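Local structure of protein ElaA (Pseudomonas aeruginosa, 1XEB) at residues Leu3-His9 and His50-Arg56; Leu60-Leu66 and Ile78-Ser84. The protein probably works as an acyl-CoA-dependent N-acetyltransferase of the GNAT superfamily, transferring an acyl group from acyl-CoA to an amine. One frame throughout, in Å; residues are numbered along the deposited sequence.

Contact 1: Leu3-His9 and His50-Arg56; sequences LDWTCKH and HHLMAWR
Strands 4-9 and 50-56 run antiparallel 4.6 Å apart, joined by six backbone hydrogen bonds through the pairs Asp4-Trp55, Thr6-Met53 and Lys8-His51; the tightest runs from Met53 N to Thr6 O at 2.7 Å. On the face carrying Trp5, Cys7 and His9, the Trp5 indole folds back across the neighbouring strand. With CG anti to the carbonyl carbon (chi1 -69°), its six-membered ring lies flat over Ala54, whose CB stands 3.3 Å from the ring centroid and almost on its normal, a CH-pi contact. Leu52 continues this apolar patch: its CD2 is 3.9 Å from Trp5 CZ3, and its other branch, CD1, reaches 3.9 Å from Cys7 CB. Leu3 packs at the strand end, CD1 touching Ala54 CB and CD2 against Arg56 CB at 3.5 Å. This is the N-terminal edge of the GNAT sheet, where the first strand pairs with the second after helix 15-32 has intervened in the chain; Trp5 also meets helix 92-108, through Leu96 and a cation-pi contact with Arg99. At the far end the His50 ring takes His9 CA over the centre of one face, 3.7 Å from the centroid, while the His9 ring turns its edge toward that face in an offset edge-to-face pair, planes at 72°. Asp48 fixes both imidazoles, its carboxylate receiving His9 NE2 and its carbonyl His50 ND1. On the opposite face, Thr6 CG2 lies alongside Met53 (selenomethionine), 3.7 Å from its CB, and also meets Trp55 CD1 obliquely.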
# COMPACT_ATOMS: atom_id res chain seq x y z
N LEU A 3 -4.03 4.68 -17.44
CA LEU A 3 -2.89 3.88 -16.99
C LEU A 3 -3.10 2.38 -17.17
O LEU A 3 -4.22 1.92 -17.38
CB LEU A 3 -2.65 4.13 -15.50
CG LEU A 3 -2.51 5.56 -14.98
CD1 LEU A 3 -2.69 5.58 -13.46
CD2 LEU A 3 -1.16 6.12 -15.37
N ASP A 4 -2.02 1.62 -17.07
CA ASP A 4 -2.09 0.18 -17.17
C ASP A 4 -1.88 -0.40 -15.78
O ASP A 4 -0.77 -0.37 -15.23
CB ASP A 4 -1.02 -0.37 -18.11
CG ASP A 4 -1.42 -0.24 -19.57
OD1 ASP A 4 -2.49 -0.77 -19.95
OD2 ASP A 4 -0.65 0.38 -20.35
N TRP A 5 -2.96 -0.91 -15.20
CA TRP A 5 -2.90 -1.49 -13.87
C TRP A 5 -2.53 -2.96 -13.85
O TRP A 5 -2.91 -3.73 -14.73
CB TRP A 5 -4.23 -1.29 -13.15
CG TRP A 5 -4.48 0.12 -12.82
CD1 TRP A 5 -5.09 1.06 -13.60
CD2 TRP A 5 -4.15 0.77 -11.59
NE1 TRP A 5 -5.16 2.26 -12.93
CE2 TRP A 5 -4.59 2.11 -11.69
CE3 TRP A 5 -3.52 0.36 -10.41
CZ2 TRP A 5 -4.42 3.03 -10.66
CZ3 TRP A 5 -3.36 1.27 -9.38
CH2 TRP A 5 -3.81 2.59 -9.51
N THR A 6 -1.79 -3.34 -12.82
CA THR A 6 -1.38 -4.73 -12.67
C THR A 6 -1.25 -5.12 -11.20
O THR A 6 -0.77 -4.35 -10.37
CB THR A 6 -0.04 -4.98 -13.41
OG1 THR A 6 0.50 -6.23 -12.97
CG2 THR A 6 0.97 -3.88 -13.13
N CYS A 7 -1.73 -6.31 -10.87
CA CYS A 7 -1.65 -6.80 -9.50
C CYS A 7 -1.02 -8.18 -9.54
O CYS A 7 -1.68 -9.16 -9.86
CB CYS A 7 -3.02 -6.91 -8.85
SG CYS A 7 -2.87 -7.37 -7.11
N LYS A 8 0.26 -8.24 -9.21
CA LYS A 8 0.97 -9.49 -9.27
C LYS A 8 1.42 -10.07 -7.95
O LYS A 8 1.67 -9.35 -6.97
CB LYS A 8 2.20 -9.32 -10.18
CG LYS A 8 1.88 -8.86 -11.60
CD LYS A 8 3.15 -8.56 -12.44
CE LYS A 8 3.97 -9.81 -12.74
NZ LYS A 8 5.13 -9.55 -13.66
N HIS A 9 1.53 -11.39 -7.95
CA HIS A 9 2.02 -12.14 -6.81
C HIS A 9 3.52 -11.84 -6.86
O HIS A 9 4.07 -11.68 -7.95
CB HIS A 9 1.75 -13.62 -7.04
CG HIS A 9 2.11 -14.50 -5.88
ND1 HIS A 9 3.41 -14.74 -5.51
CD2 HIS A 9 1.33 -15.20 -5.02
CE1 HIS A 9 3.42 -15.56 -4.47
NE2 HIS A 9 2.17 -15.86 -4.16
N HIS A 50 1.15 -9.44 -2.46
CA HIS A 50 0.90 -8.98 -3.82
C HIS A 50 1.38 -7.55 -4.00
O HIS A 50 1.63 -6.84 -3.03
CB HIS A 50 -0.58 -9.12 -4.20
CG HIS A 50 -0.95 -10.49 -4.67
ND1 HIS A 50 -0.86 -11.60 -3.86
CD2 HIS A 50 -1.38 -10.93 -5.87
CE1 HIS A 50 -1.21 -12.67 -4.55
NE2 HIS A 50 -1.53 -12.30 -5.77
N HIS A 51 1.53 -7.15 -5.26
CA HIS A 51 1.98 -5.80 -5.58
C HIS A 51 1.10 -5.17 -6.66
O HIS A 51 1.07 -5.63 -7.81
CB HIS A 51 3.45 -5.86 -6.03
CG HIS A 51 4.36 -6.47 -5.01
ND1 HIS A 51 5.07 -5.72 -4.09
CD2 HIS A 51 4.63 -7.77 -4.72
CE1 HIS A 51 5.72 -6.54 -3.28
NE2 HIS A 51 5.47 -7.78 -3.64
N LEU A 52 0.38 -4.12 -6.28
CA LEU A 52 -0.50 -3.41 -7.19
C LEU A 52 0.30 -2.27 -7.80
O LEU A 52 0.88 -1.46 -7.10
CB LEU A 52 -1.72 -2.86 -6.45
CG LEU A 52 -2.68 -2.09 -7.35
CD1 LEU A 52 -3.38 -3.07 -8.29
CD2 LEU A 52 -3.70 -1.34 -6.51
N MSE A 53 0.31 -2.21 -9.12
CA MSE A 53 1.08 -1.19 -9.82
C MSE A 53 0.29 -0.53 -10.95
O MSE A 53 -0.50 -1.18 -11.64
CB MSE A 53 2.36 -1.80 -10.40
CG MSE A 53 3.27 -2.46 -9.38
SE MSE A 53 4.66 -3.60 -10.20
CE MSE A 53 5.92 -2.23 -10.65
N ALA A 54 0.50 0.76 -11.12
CA ALA A 54 -0.13 1.53 -12.19
C ALA A 54 1.03 2.14 -12.98
O ALA A 54 1.84 2.90 -12.43
CB ALA A 54 -1.02 2.61 -11.61
N TRP A 55 1.11 1.78 -14.26
CA TRP A 55 2.16 2.26 -15.15
C TRP A 55 1.70 3.21 -16.26
O TRP A 55 0.54 3.17 -16.68
CB TRP A 55 2.85 1.07 -15.80
CG TRP A 55 3.65 0.23 -14.89
CD1 TRP A 55 3.19 -0.69 -14.00
CD2 TRP A 55 5.08 0.19 -14.82
NE1 TRP A 55 4.25 -1.32 -13.38
CE2 TRP A 55 5.42 -0.80 -13.87
CE3 TRP A 55 6.11 0.88 -15.47
CZ2 TRP A 55 6.74 -1.11 -13.55
CZ3 TRP A 55 7.42 0.57 -15.16
CH2 TRP A 55 7.73 -0.41 -14.21
N ARG A 56 2.62 4.05 -16.73
CA ARG A 56 2.35 4.98 -17.83
C ARG A 56 3.67 5.34 -18.50
O ARG A 56 4.53 5.99 -17.89
CB ARG A 56 1.67 6.26 -17.34
CG ARG A 56 1.04 7.10 -18.46
CD ARG A 56 0.77 8.54 -18.03
NE ARG A 56 2.01 9.28 -17.79
CZ ARG A 56 2.09 10.46 -17.17
NH1 ARG A 56 3.26 11.05 -17.00
NH2 ARG A 56 0.99 11.04 -16.71

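Contact 2: Leu60-Leu66 and Ile78-Ser84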
# COMPACT_ATOMS: atom_id res chain seq x y z
N LEU A 60 6.49 4.05 -13.28
CA LEU A 60 5.58 3.52 -12.27
C LEU A 60 5.06 4.76 -11.54
O LEU A 60 5.83 5.45 -10.87
CB LEU A 60 6.33 2.62 -11.28
CG LEU A 60 5.53 1.49 -10.62
CD1 LEU A 60 6.16 1.12 -9.27
CD2 LEU A 60 4.11 1.92 -10.43
N LEU A 61 3.77 5.06 -11.66
CA LEU A 61 3.24 6.26 -11.03
C LEU A 61 2.52 6.04 -9.70
O LEU A 61 2.40 6.96 -8.89
CB LEU A 61 2.32 6.99 -12.00
CG LEU A 61 2.90 7.42 -13.35
CD1 LEU A 61 1.87 8.30 -14.05
CD2 LEU A 61 4.22 8.18 -13.17
N ALA A 62 2.03 4.82 -9.47
CA ALA A 62 1.33 4.53 -8.24
C ALA A 62 1.56 3.09 -7.86
O ALA A 62 1.68 2.22 -8.74
CB ALA A 62 -0.17 4.79 -8.39
N TYR A 63 1.61 2.85 -6.56
CA TYR A 63 1.85 1.52 -6.02
C TYR A 63 1.27 1.33 -4.63
O TYR A 63 1.07 2.28 -3.89
CB TYR A 63 3.36 1.28 -5.95
CG TYR A 63 3.77 0.05 -5.18
CD1 TYR A 63 3.92 -1.17 -5.82
CD2 TYR A 63 3.98 0.12 -3.81
CE1 TYR A 63 4.28 -2.31 -5.10
CE2 TYR A 63 4.32 -1.02 -3.08
CZ TYR A 63 4.48 -2.23 -3.73
OH TYR A 63 4.85 -3.35 -3.02
N LEU A 64 0.97 0.08 -4.32
CA LEU A 64 0.53 -0.29 -2.99
C LEU A 64 0.78 -1.80 -2.84
O LEU A 64 0.74 -2.57 -3.81
CB LEU A 64 -0.94 0.08 -2.71
CG LEU A 64 -2.15 -0.74 -3.15
CD1 LEU A 64 -2.15 -2.13 -2.50
CD2 LEU A 64 -3.40 0.03 -2.75
N ARG A 65 1.08 -2.20 -1.61
CA ARG A 65 1.37 -3.58 -1.31
C ARG A 65 0.29 -4.25 -0.46
O ARG A 65 -0.29 -3.64 0.45
CB ARG A 65 2.71 -3.65 -0.57
CG ARG A 65 3.12 -5.05 -0.15
CD ARG A 65 4.47 -5.03 0.54
NE ARG A 65 4.44 -4.35 1.83
CZ ARG A 65 5.49 -4.23 2.63
NH1 ARG A 65 6.66 -4.76 2.27
NH2 ARG A 65 5.38 -3.60 3.80
N LEU A 66 0.03 -5.52 -0.77
CA LEU A 66 -0.94 -6.32 -0.06
C LEU A 66 -0.25 -7.51 0.62
O LEU A 66 0.35 -8.36 -0.05
CB LEU A 66 -2.02 -6.81 -1.04
CG LEU A 66 -2.86 -5.67 -1.63
CD1 LEU A 66 -3.25 -5.96 -3.06
CD2 LEU A 66 -4.07 -5.47 -0.77
N ILE A 78 -2.79 -3.77 4.01
CA ILE A 78 -2.53 -2.84 2.91
C ILE A 78 -1.49 -1.85 3.42
O ILE A 78 -1.64 -1.30 4.49
CB ILE A 78 -3.83 -2.10 2.52
CG1 ILE A 78 -4.66 -2.95 1.59
CG2 ILE A 78 -3.51 -0.77 1.89
CD1 ILE A 78 -6.03 -2.39 1.37
N GLY A 79 -0.43 -1.62 2.65
CA GLY A 79 0.59 -0.69 3.08
C GLY A 79 1.41 -0.16 1.92
O GLY A 79 1.13 -0.49 0.76
N ARG A 80 2.42 0.64 2.24
CA ARG A 80 3.29 1.25 1.24
C ARG A 80 2.49 1.93 0.12
O ARG A 80 2.83 1.84 -1.06
CB ARG A 80 4.23 0.19 0.67
CG ARG A 80 5.24 -0.35 1.67
CD ARG A 80 6.20 0.75 2.07
NE ARG A 80 7.43 0.25 2.70
CZ ARG A 80 7.53 -0.14 3.96
NH1 ARG A 80 8.70 -0.57 4.43
NH2 ARG A 80 6.47 -0.12 4.76
N VAL A 81 1.40 2.59 0.52
CA VAL A 81 0.53 3.28 -0.43
C VAL A 81 1.27 4.53 -0.89
O VAL A 81 1.61 5.40 -0.08
CB VAL A 81 -0.83 3.67 0.22
CG1 VAL A 81 -1.63 4.55 -0.73
CG2 VAL A 81 -1.62 2.41 0.56
N VAL A 82 1.53 4.61 -2.19
CA VAL A 82 2.30 5.72 -2.72
C VAL A 82 1.92 6.09 -4.15
O VAL A 82 1.46 5.27 -4.94
CB VAL A 82 3.83 5.38 -2.68
CG1 VAL A 82 4.15 4.24 -3.64
CG2 VAL A 82 4.67 6.59 -3.02
N SER A 83 2.13 7.35 -4.49
CA SER A 83 1.84 7.82 -5.83
C SER A 83 2.95 8.81 -6.13
O SER A 83 3.34 9.58 -5.26
CB SER A 83 0.47 8.50 -5.86
OG SER A 83 0.52 9.77 -5.23
N SER A 84 3.46 8.79 -7.35
CA SER A 84 4.53 9.71 -7.74
C SER A 84 4.11 11.17 -7.59
O SER A 84 3.00 11.56 -7.96
CB SER A 84 4.96 9.45 -9.19
OG SER A 84 6.04 10.30 -9.53
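Leu61 O receives Ser84 N at 2.6 Å in a nearly straight bond, with Ser84 CB packed close to the same carbonyl; here strand 60-66 begins its antiparallel run beside strand 78-83. Ala62 faces Ser83 across a non-hydrogen-bonded pair, and together with Leu61 it forms a classic beta bulge opposite Ala54 of the strand on the other side. Tyr63 exchanges both backbone bonds with Val82, each 2.9 Å. Its ring, set by CG anti to the backbone N (chi1 169°), lies with an edge along the partner strand, CD2 3.4 Å from Arg80 O and Val82 CG1 near the ring plane. At Leu64 the register slips by one residue: a second bulge, on strand 78-83, gives Arg80 left-handed backbone angles (phi 50°, psi 40°), while Leu64 CB meets Val81 CG2. Arg65 resumes the ladder with Gly79, and its guanidinium lies over the Arg80 chain, Arg80 CG 3.7 Å above its plane. Leu66 CD2 closes the row on Ile78 CG1 at 3.5 Å. The bulge at Arg80 is consistent with the one in the fourth strand of GNAT folds, next to where strands four and five splay apart to admit acyl-CoA in relatives. Arg65 NH2 and Arg80 NH2 lie 3.8 Å apart beside acidic groups, with salt bridges from Arg65 to Asp41 and from Arg80 to Glu39, so the closeness of the two cations is probably well compensated.

Contacts 1 and 2 are two strand pairings in one mixed sheet, separated by the pairing of 50-56 with 59-67, their centres about 9 Å apart. They come in series along the chain: contact 1 pairs strands 4-9 and 50-56, and contact 2 the hairpin strands 59-67 and 76-83. Probable hydrogen bonds from His50 N to Leu66 O and between His51 ND1 and Tyr63 OH join them. Helix 92-108 packs on one side of both and helix 15-32 on the other. Contact 1 forms the outer edge of the sheet, whereas contact 2 borders the place between the parallel strands 76-83 and 113-118 where relatives bind acyl-CoA, probably the cofactor site here too.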